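Local coordinates for putative uncharacterized protein (Pseudomonas phage 201phi2-1, PDB 3R4V) that is of unknown function but belongs to the phage tubulin-like proteins and holds guanosine-5'-diphosphate in a pocket built largely from its N-terminal half, at residues E138-A141 with V142-L146; E287-R290 with Q291-K294; Y233-P236 with S237-V240; L66-P69 with Q70-A73; G184-D187 with V188-A192. All coordinates share one frame; numbering follows the deposited sequence.

Contact 1: E138-A141 with V142-L146; sequences EAIA and VNKHL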
loop_
_atom_site.group_PDB
_atom_site.type_symbol
_atom_site.label_atom_id
_atom_site.label_comp_id
_atom_site.label_asym_id
_atom_site.label_seq_id
_atom_site.Cartn_x
_atom_site.Cartn_y
_atom_site.Cartn_z
ATOM N N GLU A 138 6.371 -7.978 5.835
ATOM C CA GLU A 138 7.739 -8.464 6.036
ATOM C C GLU A 138 7.732 -9.994 5.997
ATOM O O GLU A 138 8.604 -10.607 5.364
ATOM C CB GLU A 138 8.346 -7.933 7.358
ATOM C CG GLU A 138 9.805 -8.363 7.638
ATOM C CD GLU A 138 10.826 -7.367 7.113
ATOM O OE1 GLU A 138 10.572 -6.736 6.059
ATOM O OE2 GLU A 138 11.876 -7.185 7.763
ATOM N N ALA A 139 6.755 -10.613 6.665
ATOM C CA ALA A 139 6.686 -12.074 6.705
ATOM C C ALA A 139 6.489 -12.611 5.293
ATOM O O ALA A 139 7.115 -13.593 4.900
ATOM C CB ALA A 139 5.563 -12.559 7.630
ATOM N N ILE A 140 5.632 -11.949 4.524
ATOM C CA ILE A 140 5.409 -12.350 3.139
ATOM C C ILE A 140 6.692 -12.214 2.312
ATOM O O ILE A 140 7.037 -13.120 1.545
ATOM C CB ILE A 140 4.222 -11.581 2.512
ATOM C CG1 ILE A 140 2.927 -12.006 3.222
ATOM C CG2 ILE A 140 4.154 -11.843 1.008
ATOM C CD1 ILE A 140 1.675 -11.190 2.847
ATOM N N ALA A 141 7.404 -11.098 2.468
ATOM C CA ALA A 141 8.664 -10.901 1.753
ATOM C C ALA A 141 9.606 -12.080 2.022
ATOM O O ALA A 141 10.188 -12.653 1.093
ATOM C CB ALA A 141 9.316 -9.597 2.152
ATOM N N VAL A 142 9.733 -12.448 3.290
ATOM C CA VAL A 142 10.542 -13.618 3.664
ATOM C C VAL A 142 10.017 -14.963 3.121
ATOM O O VAL A 142 10.764 -15.736 2.513
ATOM C CB VAL A 142 10.679 -13.708 5.191
ATOM C CG1 VAL A 142 11.447 -14.977 5.586
ATOM C CG2 VAL A 142 11.371 -12.479 5.698
ATOM N N ASN A 143 8.743 -15.253 3.358
ATOM C CA ASN A 143 8.165 -16.531 2.950
ATOM C C ASN A 143 8.199 -16.735 1.434
ATOM O O ASN A 143 8.426 -17.843 0.963
ATOM C CB ASN A 143 6.720 -16.661 3.448
ATOM C CG ASN A 143 6.630 -16.827 4.955
ATOM O OD1 ASN A 143 7.644 -16.905 5.651
ATOM N ND2 ASN A 143 5.405 -16.859 5.468
ATOM N N LYS A 144 7.988 -15.664 0.676
ATOM C CA LYS A 144 7.936 -15.768 -0.782
ATOM C C LYS A 144 9.286 -15.428 -1.404
ATOM O O LYS A 144 9.465 -15.532 -2.618
ATOM C CB LYS A 144 6.869 -14.832 -1.352
ATOM C CG LYS A 144 5.491 -14.956 -0.709
ATOM C CD LYS A 144 4.849 -16.277 -1.001
ATOM C CE LYS A 144 3.357 -16.249 -0.678
ATOM N NZ LYS A 144 2.782 -17.616 -0.682
ATOM N N HIS A 145 10.234 -15.054 -0.555
ATOM C CA HIS A 145 11.553 -14.616 -0.986
ATOM C C HIS A 145 11.441 -13.579 -2.105
ATOM O O HIS A 145 11.883 -13.798 -3.225
ATOM C CB HIS A 145 12.411 -15.814 -1.435
ATOM C CG HIS A 145 13.878 -15.528 -1.387
ATOM N ND1 HIS A 145 14.627 -15.685 -0.239
ATOM C CD2 HIS A 145 14.719 -15.033 -2.324
ATOM C CE1 HIS A 145 15.875 -15.326 -0.482
ATOM N NE2 HIS A 145 15.957 -14.929 -1.739
ATOM N N LEU A 146 10.835 -12.439 -1.795
ATOM C CA LEU A 146 10.601 -11.429 -2.804
ATOM C C LEU A 146 10.527 -10.094 -2.085
ATOM O O LEU A 146 9.948 -10.038 -1.004
ATOM C CB LEU A 146 9.248 -11.707 -3.460
ATOM C CG LEU A 146 8.781 -10.698 -4.488
ATOM C CD1 LEU A 146 9.627 -10.883 -5.734
ATOM C CD2 LEU A 146 7.283 -10.845 -4.805
#

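Contact 2: E287-R290 with Q291-K294; sequences EMTR and QQSK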
loop_
_atom_site.group_PDB
_atom_site.type_symbol
_atom_site.label_atom_id
_atom_site.label_comp_id
_atom_site.label_asym_id
_atom_site.label_seq_id
_atom_site.Cartn_x
_atom_site.Cartn_y
_atom_site.Cartn_z
ATOM N N GLU A 287 2.946 6.319 23.313
ATOM C CA GLU A 287 2.487 7.565 23.907
ATOM C C GLU A 287 0.977 7.540 24.146
ATOM O O GLU A 287 0.517 7.927 25.212
ATOM C CB GLU A 287 2.892 8.764 23.045
ATOM C CG GLU A 287 2.318 10.112 23.535
ATOM C CD GLU A 287 2.637 10.423 25.003
ATOM O OE1 GLU A 287 3.600 9.852 25.571
ATOM O OE2 GLU A 287 1.910 11.249 25.594
ATOM N N MET A 288 0.214 7.064 23.169
ATOM C CA MET A 288 -1.237 6.965 23.332
ATOM C C MET A 288 -1.601 5.975 24.441
ATOM O O MET A 288 -2.504 6.225 25.252
ATOM C CB MET A 288 -1.910 6.521 22.035
ATOM C CG MET A 288 -1.969 7.555 20.940
ATOM S SD MET A 288 -3.246 7.070 19.751
ATOM C CE MET A 288 -4.699 7.185 20.789
ATOM N N THR A 289 -0.905 4.841 24.465
ATOM C CA THR A 289 -1.183 3.827 25.475
ATOM C C THR A 289 -0.781 4.307 26.872
ATOM O O THR A 289 -1.450 4.003 27.857
ATOM C CB THR A 289 -0.488 2.492 25.139
ATOM O OG1 THR A 289 -1.066 1.949 23.944
ATOM C CG2 THR A 289 -0.682 1.506 26.272
ATOM N N ARG A 290 0.305 5.064 26.958
ATOM C CA ARG A 290 0.685 5.651 28.230
ATOM C C ARG A 290 -0.489 6.477 28.759
ATOM O O ARG A 290 -0.894 6.348 29.922
ATOM C CB ARG A 290 1.930 6.525 28.086
ATOM C CG ARG A 290 2.422 7.104 29.407
ATOM C CD ARG A 290 3.555 8.096 29.198
ATOM N NE ARG A 290 3.112 9.287 28.480
ATOM C CZ ARG A 290 2.537 10.336 29.061
ATOM N NH1 ARG A 290 2.328 10.339 30.372
ATOM N NH2 ARG A 290 2.166 11.380 28.333
ATOM N N GLN A 291 -1.053 7.314 27.898
ATOM C CA GLN A 291 -2.171 8.155 28.315
ATOM C C GLN A 291 -3.380 7.335 28.760
ATOM O O GLN A 291 -4.007 7.639 29.768
ATOM C CB GLN A 291 -2.551 9.121 27.198
ATOM C CG GLN A 291 -1.477 10.165 26.922
ATOM C CD GLN A 291 -1.763 10.973 25.670
ATOM O OE1 GLN A 291 -2.894 10.995 25.177
ATOM N NE2 GLN A 291 -0.737 11.637 25.142
ATOM N N GLN A 292 -3.695 6.285 28.014
ATOM C CA GLN A 292 -4.806 5.407 28.364
ATOM C C GLN A 292 -4.592 4.724 29.720
ATOM O O GLN A 292 -5.515 4.640 30.536
ATOM C CB GLN A 292 -5.017 4.359 27.259
ATOM C CG GLN A 292 -5.449 4.943 25.909
ATOM C CD GLN A 292 -5.548 3.888 24.811
ATOM O OE1 GLN A 292 -5.164 2.732 25.004
ATOM N NE2 GLN A 292 -6.054 4.287 23.652
ATOM N N SER A 293 -3.377 4.235 29.972
ATOM C CA SER A 293 -3.106 3.533 31.225
ATOM C C SER A 293 -3.099 4.483 32.428
ATOM O O SER A 293 -3.401 4.076 33.550
ATOM C CB SER A 293 -1.797 2.733 31.148
ATOM O OG SER A 293 -0.669 3.585 31.190
ATOM N N LYS A 294 -2.776 5.750 32.183
ATOM C CA LYS A 294 -2.740 6.760 33.238
ATOM C C LYS A 294 -4.142 7.226 33.632
ATOM O O LYS A 294 -4.364 7.692 34.752
ATOM C CB LYS A 294 -1.902 7.951 32.773
ATOM C CG LYS A 294 -2.135 9.235 33.539
ATOM C CD LYS A 294 -1.526 10.421 32.804
ATOM C CE LYS A 294 -1.752 11.716 33.570
ATOM N NZ LYS A 294 -3.197 11.945 33.850
#

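Contact 3: Y233-P236 with S237-V240; sequences YLDP and SKEV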
loop_
_atom_site.group_PDB
_atom_site.type_symbol
_atom_site.label_atom_id
_atom_site.label_comp_id
_atom_site.label_asym_id
_atom_site.label_seq_id
_atom_site.Cartn_x
_atom_site.Cartn_y
_atom_site.Cartn_z
ATOM N N TYR A 233 13.112 9.979 -18.537
ATOM C CA TYR A 233 13.460 11.322 -18.982
ATOM C C TYR A 233 12.727 11.665 -20.269
ATOM O O TYR A 233 12.683 10.859 -21.195
ATOM C CB TYR A 233 14.963 11.435 -19.251
ATOM C CG TYR A 233 15.874 11.341 -18.041
ATOM C CD1 TYR A 233 16.133 12.456 -17.258
ATOM C CD2 TYR A 233 16.494 10.147 -17.706
ATOM C CE1 TYR A 233 16.979 12.387 -16.167
ATOM C CE2 TYR A 233 17.350 10.062 -16.615
ATOM C CZ TYR A 233 17.584 11.189 -15.848
ATOM O OH TYR A 233 18.423 11.124 -14.761
ATOM N N LEU A 234 12.178 12.872 -20.338
ATOM C CA LEU A 234 11.596 13.376 -21.580
ATOM C C LEU A 234 12.687 13.980 -22.463
ATOM O O LEU A 234 12.687 13.800 -23.679
ATOM C CB LEU A 234 10.518 14.418 -21.285
ATOM C CG LEU A 234 9.803 15.043 -22.485
ATOM C CD1 LEU A 234 9.254 13.971 -23.408
ATOM C CD2 LEU A 234 8.685 15.950 -22.003
ATOM N N ASP A 235 13.613 14.696 -21.833
ATOM C CA ASP A 235 14.754 15.283 -22.526
ATOM C C ASP A 235 15.944 14.370 -22.289
ATOM O O ASP A 235 16.516 14.368 -21.198
ATOM C CB ASP A 235 15.040 16.680 -21.964
ATOM C CG ASP A 235 16.136 17.416 -22.722
ATOM O OD1 ASP A 235 16.891 16.778 -23.490
ATOM O OD2 ASP A 235 16.250 18.645 -22.533
ATOM N N PRO A 236 16.322 13.577 -23.306
ATOM C CA PRO A 236 17.412 12.614 -23.102
ATOM C C PRO A 236 18.753 13.296 -22.839
ATOM O O PRO A 236 19.699 12.633 -22.409
ATOM C CB PRO A 236 17.447 11.832 -24.421
ATOM C CG PRO A 236 16.790 12.733 -25.422
ATOM C CD PRO A 236 15.742 13.488 -24.658
ATOM N N SER A 237 18.834 14.601 -23.084
ATOM C CA SER A 237 20.058 15.341 -22.804
ATOM C C SER A 237 20.295 15.490 -21.300
ATOM O O SER A 237 21.414 15.756 -20.866
ATOM C CB SER A 237 20.033 16.721 -23.478
ATOM O OG SER A 237 19.358 17.677 -22.679
ATOM N N LYS A 238 19.244 15.304 -20.508
ATOM C CA LYS A 238 19.329 15.507 -19.063
ATOM C C LYS A 238 19.676 14.232 -18.282
ATOM O O LYS A 238 19.748 14.246 -17.052
ATOM C CB LYS A 238 18.024 16.114 -18.533
ATOM C CG LYS A 238 17.754 17.532 -19.025
ATOM C CD LYS A 238 16.416 18.055 -18.521
ATOM C CE LYS A 238 16.372 18.105 -16.999
ATOM N NZ LYS A 238 15.016 18.451 -16.477
ATOM N N GLU A 239 19.891 13.130 -18.991
ATOM C CA GLU A 239 20.190 11.870 -18.325
ATOM C C GLU A 239 21.530 11.932 -17.601
ATOM O O GLU A 239 22.558 12.179 -18.216
ATOM C CB GLU A 239 20.192 10.710 -19.320
ATOM C CG GLU A 239 20.621 9.383 -18.706
ATOM C CD GLU A 239 20.678 8.259 -19.720
ATOM O OE1 GLU A 239 20.214 8.466 -20.862
ATOM O OE2 GLU A 239 21.185 7.170 -19.376
ATOM N N VAL A 240 21.499 11.707 -16.291
ATOM C CA VAL A 240 22.708 11.669 -15.478
ATOM C C VAL A 240 22.705 10.422 -14.603
ATOM O O VAL A 240 21.767 10.191 -13.842
ATOM C CB VAL A 240 22.827 12.913 -14.583
ATOM C CG1 VAL A 240 23.925 12.719 -13.552
ATOM C CG2 VAL A 240 23.088 14.152 -15.428
HETATM O O HOH W 1 19.465 8.320 -14.196
HETATM O O HOH W 2 19.629 9.407 -23.278
#

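Contact 4: L66-P69 with Q70-A73; sequences LVRP and QIPA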
loop_
_atom_site.group_PDB
_atom_site.type_symbol
_atom_site.label_atom_id
_atom_site.label_comp_id
_atom_site.label_asym_id
_atom_site.label_seq_id
_atom_site.Cartn_x
_atom_site.Cartn_y
_atom_site.Cartn_z
ATOM N N LEU A 66 -12.615 -15.385 8.021
ATOM C CA LEU A 66 -13.793 -15.284 7.159
ATOM C C LEU A 66 -13.415 -15.111 5.694
ATOM O O LEU A 66 -14.058 -15.679 4.810
ATOM C CB LEU A 66 -14.662 -14.107 7.595
ATOM C CG LEU A 66 -15.326 -14.349 8.951
ATOM C CD1 LEU A 66 -16.059 -13.110 9.441
ATOM C CD2 LEU A 66 -16.256 -15.525 8.828
ATOM N N VAL A 67 -12.375 -14.325 5.437
ATOM C CA VAL A 67 -12.040 -13.981 4.055
ATOM C C VAL A 67 -11.026 -14.925 3.419
ATOM O O VAL A 67 -11.019 -15.099 2.206
ATOM C CB VAL A 67 -11.574 -12.515 3.917
ATOM C CG1 VAL A 67 -12.625 -11.584 4.497
ATOM C CG2 VAL A 67 -10.222 -12.301 4.596
ATOM N N ARG A 68 -10.179 -15.541 4.236
ATOM C CA ARG A 68 -9.126 -16.408 3.715
ATOM C C ARG A 68 -9.631 -17.461 2.720
ATOM O O ARG A 68 -9.060 -17.614 1.648
ATOM C CB ARG A 68 -8.326 -17.056 4.856
ATOM C CG ARG A 68 -7.255 -18.032 4.390
ATOM C CD ARG A 68 -6.336 -17.354 3.382
ATOM N NE ARG A 68 -5.264 -18.226 2.908
ATOM C CZ ARG A 68 -5.271 -18.860 1.739
ATOM N NH1 ARG A 68 -6.298 -18.726 0.907
ATOM N NH2 ARG A 68 -4.245 -19.630 1.400
ATOM N N PRO A 69 -10.712 -18.194 3.056
ATOM C CA PRO A 69 -11.113 -19.242 2.112
ATOM C C PRO A 69 -11.667 -18.690 0.796
ATOM O O PRO A 69 -11.826 -19.449 -0.160
ATOM C CB PRO A 69 -12.217 -20.005 2.876
ATOM C CG PRO A 69 -12.066 -19.575 4.323
ATOM C CD PRO A 69 -11.573 -18.170 4.250
ATOM N N GLN A 70 -11.949 -17.391 0.752
ATOM C CA GLN A 70 -12.525 -16.754 -0.433
ATOM C C GLN A 70 -11.483 -16.180 -1.378
ATOM O O GLN A 70 -11.795 -15.808 -2.504
ATOM C CB GLN A 70 -13.510 -15.649 -0.026
ATOM C CG GLN A 70 -14.682 -16.155 0.834
ATOM C CD GLN A 70 -15.603 -15.034 1.288
ATOM O OE1 GLN A 70 -16.176 -14.311 0.472
ATOM N NE2 GLN A 70 -15.737 -14.880 2.597
ATOM N N ILE A 71 -10.242 -16.113 -0.924
ATOM C CA ILE A 71 -9.178 -15.522 -1.728
ATOM C C ILE A 71 -9.038 -16.161 -3.117
ATOM O O ILE A 71 -8.935 -15.451 -4.114
ATOM C CB ILE A 71 -7.844 -15.576 -0.990
ATOM C CG1 ILE A 71 -7.872 -14.631 0.220
ATOM C CG2 ILE A 71 -6.694 -15.243 -1.938
ATOM C CD1 ILE A 71 -8.143 -13.173 -0.125
ATOM N N PRO A 72 -9.024 -17.499 -3.191
ATOM C CA PRO A 72 -8.899 -18.100 -4.525
ATOM C C PRO A 72 -9.989 -17.595 -5.472
ATOM O O PRO A 72 -9.710 -17.316 -6.641
ATOM C CB PRO A 72 -9.076 -19.591 -4.252
ATOM C CG PRO A 72 -8.677 -19.759 -2.814
ATOM C CD PRO A 72 -9.163 -18.518 -2.138
ATOM N N ALA A 73 -11.210 -17.463 -4.967
ATOM C CA ALA A 73 -12.302 -16.922 -5.768
ATOM C C ALA A 73 -12.032 -15.478 -6.196
ATOM O O ALA A 73 -12.350 -15.100 -7.327
ATOM C CB ALA A 73 -13.628 -17.023 -5.021
HETATM O O HOH W 3 -12.408 -19.175 -2.934
#

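Contact 5: G184-D187 with V188-A192; sequences GRLD and VHDVA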
loop_
_atom_site.group_PDB
_atom_site.type_symbol
_atom_site.label_atom_id
_atom_site.label_comp_id
_atom_site.label_asym_id
_atom_site.label_seq_id
_atom_site.Cartn_x
_atom_site.Cartn_y
_atom_site.Cartn_z
ATOM N N GLY A 184 11.283 4.474 -24.738
ATOM C CA GLY A 184 12.487 3.975 -25.370
ATOM C C GLY A 184 13.415 3.346 -24.349
ATOM O O GLY A 184 13.553 3.854 -23.233
ATOM N N ARG A 185 14.039 2.232 -24.734
ATOM C CA ARG A 185 15.043 1.557 -23.907
ATOM C C ARG A 185 14.478 0.749 -22.735
ATOM O O ARG A 185 15.209 -0.004 -22.098
ATOM C CB ARG A 185 16.092 2.558 -23.410
ATOM C CG ARG A 185 16.973 3.100 -24.527
ATOM C CD ARG A 185 17.608 4.430 -24.176
ATOM N NE ARG A 185 18.484 4.347 -23.013
ATOM C CZ ARG A 185 19.166 5.379 -22.526
ATOM N NH1 ARG A 185 19.072 6.571 -23.109
ATOM N NH2 ARG A 185 19.941 5.219 -21.460
ATOM N N LEU A 186 13.185 0.888 -22.458
ATOM C CA LEU A 186 12.609 0.260 -21.267
ATOM C C LEU A 186 11.692 -0.925 -21.585
ATOM O O LEU A 186 10.637 -0.772 -22.211
ATOM C CB LEU A 186 11.871 1.292 -20.414
ATOM C CG LEU A 186 11.539 0.829 -18.997
ATOM C CD1 LEU A 186 12.814 0.724 -18.165
ATOM C CD2 LEU A 186 10.545 1.771 -18.344
ATOM N N ASP A 187 12.105 -2.086 -21.085
ATOM C CA ASP A 187 11.489 -3.381 -21.330
ATOM C C ASP A 187 10.522 -3.760 -20.208
ATOM O O ASP A 187 10.563 -3.185 -19.118
ATOM C CB ASP A 187 12.612 -4.422 -21.349
ATOM C CG ASP A 187 12.410 -5.479 -22.389
ATOM O OD1 ASP A 187 11.252 -5.896 -22.596
ATOM O OD2 ASP A 187 13.417 -5.898 -22.999
ATOM N N VAL A 188 9.662 -4.745 -20.460
ATOM C CA VAL A 188 8.892 -5.337 -19.375
ATOM C C VAL A 188 9.846 -6.055 -18.426
ATOM O O VAL A 188 9.624 -6.101 -17.212
ATOM C CB VAL A 188 7.841 -6.342 -19.875
ATOM C CG1 VAL A 188 7.213 -7.065 -18.693
ATOM C CG2 VAL A 188 6.775 -5.640 -20.683
ATOM N N HIS A 189 10.914 -6.611 -18.987
ATOM C CA HIS A 189 11.908 -7.306 -18.186
ATOM C C HIS A 189 12.733 -6.339 -17.344
ATOM O O HIS A 189 13.159 -6.681 -16.242
ATOM C CB HIS A 189 12.803 -8.168 -19.074
ATOM C CG HIS A 189 12.047 -9.201 -19.851
ATOM N ND1 HIS A 189 11.847 -9.111 -21.212
ATOM C CD2 HIS A 189 11.416 -10.331 -19.451
ATOM C CE1 HIS A 189 11.140 -10.151 -21.619
ATOM N NE2 HIS A 189 10.866 -10.906 -20.570
ATOM N N ASP A 190 12.944 -5.130 -17.858
ATOM C CA ASP A 190 13.647 -4.101 -17.104
ATOM C C ASP A 190 12.852 -3.737 -15.854
ATOM O O ASP A 190 13.404 -3.656 -14.764
ATOM C CB ASP A 190 13.870 -2.856 -17.961
ATOM C CG ASP A 190 14.834 -3.100 -19.108
ATOM O OD1 ASP A 190 15.738 -3.953 -18.964
ATOM O OD2 ASP A 190 14.692 -2.436 -20.156
ATOM N N VAL A 191 11.550 -3.528 -16.021
ATOM C CA VAL A 191 10.679 -3.227 -14.886
ATOM C C VAL A 191 10.658 -4.381 -13.888
ATOM O O VAL A 191 10.793 -4.159 -12.681
ATOM C CB VAL A 191 9.247 -2.886 -15.338
ATOM C CG1 VAL A 191 8.305 -2.791 -14.139
ATOM C CG2 VAL A 191 9.247 -1.584 -16.143
ATOM N N ALA A 192 10.521 -5.608 -14.387
ATOM C CA ALA A 192 10.486 -6.785 -13.514
ATOM C C ALA A 192 11.751 -6.868 -12.673
ATOM O O ALA A 192 11.691 -7.074 -11.461
ATOM C CB ALA A 192 10.292 -8.076 -14.326
#

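Contact 1: E138-A141 with V142-L146
A141 sits on the tightly packed side of this last helical turn, where L146 folds back over it. L146 N gives a hydrogen bond to A141 O of 3.0 Å, in the carbonyl plane and on a lone pair, and A141 CB lies only 3.2 Å from L146 O. A methyl group suits this place: the chain doubles back beside it, and it also packs on I148 of the following strand. H145, with phi 48°, is the C-prime residue of a Schellman motif, whose second bond, H145 N to V142 O, is weak at 3.2 Å. The motif ends helix 124-144 of a beta-alpha-beta unit, turning the chain toward strand 148-154. Upstream, regular helical bonds run from V142 N to E138 O, 3.0 Å, and from N143 N to A139 O, 2.8 Å. I140 and K144 run alongside each other, I140 CG2 3.8 Å from K144 CG. With CG beside the backbone N (chi1 -51°), K144 lays its first methylenes along the isoleucine before bending away to a salt bridge of NZ with D108. The solvent side is looser: A139, V142 and N143 are exposed, and V142 CG2 merely brushes E138 O at 3.4 Å.

Contact 2: E287-R290 with Q291-K294
E287 OE2 takes two donors at once, Q291 NE2 at 2.7 Å and R290 NH2 at 2.8 Å. The arginine comes side-on with two nitrogens, its NE reaching the other oxygen, E287 OE1, at 3.0 Å; this salt bridge uses the syn side of both carboxylate oxygens. Q291 approaches OE2 on the remaining, anti side, with the amide turned 73° against the carboxylate, and three bonds together should fix the rotation of the acid. The bend of R290 at chi3 (66°) swings its guanidinium back along the helix to the glutamate one turn earlier. Farther out, Q291 CG lies over one face of that guanidinium, 4.1 Å from R290 NH2, which suits glutamine: a polar end for the acid and methylenes for the flat cation. Under the side chains the helix keeps its pattern, with S293 N bonded to T289 O at 2.9 Å and Q292 N to M288 O at 3.0 Å. M288, flexible and apolar, packs on T124 and L127 of helix 124-144, and Q292 NE2 bonds to T124 OG1. Charged and polar residues spaced i to i+3 and i to i+4 are typical of the exposed side of a long helix, here the end of helix 274-294.

Contact 3: Y233-P236 with S237-V240
Y233 reaches from the end of strand 228-233 across the following turn, and its ring lies against K238, E239 and V240. From CB, which points toward these residues, CG turns to stand beside the backbone N (chi1 -68°). Along one side of the ring, CE1 comes within 3.5 Å of K238 O; along the other, CE2 lies 3.9 Å from E239 CG. Over one face sits E239 CA, 3.8 Å from the ring centroid in a CH-pi contact. At the tip, OH receives a weak bond from V240 N, and water 1, in the ring plane, links OH to V240 O. Tyrosine thus offers the backbone a flat apolar surface and a hydroxyl. E239 extends to a salt bridge with R185, and K238 NZ to one with D263. Before the ring's partners the chain makes a tight turn, in which D235 OD1 accepts from S237 OG at 2.7 Å and from S237 N at 2.9 Å, both on the same face of the carboxylate, while K238 N bonds to D235 O at 3.0 Å. Aspartate bonded to the N-H two residues on makes an Asx turn, here overlapping a short 3-10 turn in the loop before strand 247-252.

Contact 4: L66-P69 with Q70-A73
At the break between helices 60-67 and 71-76, Q70 folds its side chain back to L66. CG lies beside the backbone N (chi1 -59°) and the chain runs on extended, bringing Q70 NE2 to L66 O at 2.9 Å, above the carbonyl plane. The amide's other end, OE1, accepts from K51 N, so a glutamine can bridge the helix end and the neighbouring loop. Backbone bonds of 3-10 spacing form here: Q70 N meets V67 O at 2.9 Å and I71 N meets R68 O at 3.2 Å. P69 lies in the 3-10 turn and P72 in the first turn of the next helix, where a proline's missing N-H costs little. P72 CD presses to 3.4 Å from P69 O, and that carbonyl is satisfied by water 3, 2.8 Å away, which also accepts from A73 N. R68 lies across I71 and P72, its NH1 4.0 Å from I71 CB, with P72 CD near the guanidinium edge. On the buried side, branched V67 and I71 pack on helix 95-108, V67 against V97 and L98, I71 against L101 and Q105. The whole is a short 3-10 turn linking two successive helices.

Contact 5: G184-D187 with V188-A192
D190 OD2 receives the backbone N-H of D187 at 2.8 Å, coming from above the carboxylate plane. With CG of D190 beside its own backbone N (chi1 -67°), the acid leans back over the start of the helix, and its OD2 comes 3.1 Å from D187 CB. The short aspartate chain suits the step back to the N-cap. Its other oxygen, OD1, forms a salt bridge with K249, which would tend to favour the ionised state. D187 itself sits at the N-cap of helix 188-195, and D190 is three residues on, so the bond supplies one half of a capping box; a weak and doubtful approach of D187 OD1 to V188 N is not its other half. Acidic groups near a helix start are probably also favoured by the helix dipole. V191 N closes the first turn onto D187 O at 3.3 Å. Beyond the polar shell, L186 and V191 flank the cap as a hydrophobic staple, L186 CD2 standing 4.2 Å from V191 CG2, while L186 CD1 lies 3.7 Å from D190 CB. These apolar residues suit their setting, since L186 also rests on L230 and L232 of strand 228-233 and V191 on F83 and V179. Farther back along the loop, R185 turns its guanidinium away from the helix, against V250 and I252 of strand 247-252, and into a salt bridge with E239.

How the contacts relate
From the N terminus the contacts come as 4, 1, 5, 3 and 2, strictly in series: each is a local turn of the chain, and none encloses or crosses another. Contact 4 joins two successive helices, and contact 1, about 8 Å away at the nearest atoms, ends a third; both lean on helix 95-108. Contact 5 starts helix 188-195 and contact 3 follows strand 228-233; these two touch through the salt bridge of E239 OE2 with R185 NH2, 3.1 Å, in the C-terminal, tubulin-like part of the chain. Contact 2 lies far off, its centre about 52 Å from that of contact 3, near the beginning of the helix that contact 1 closes.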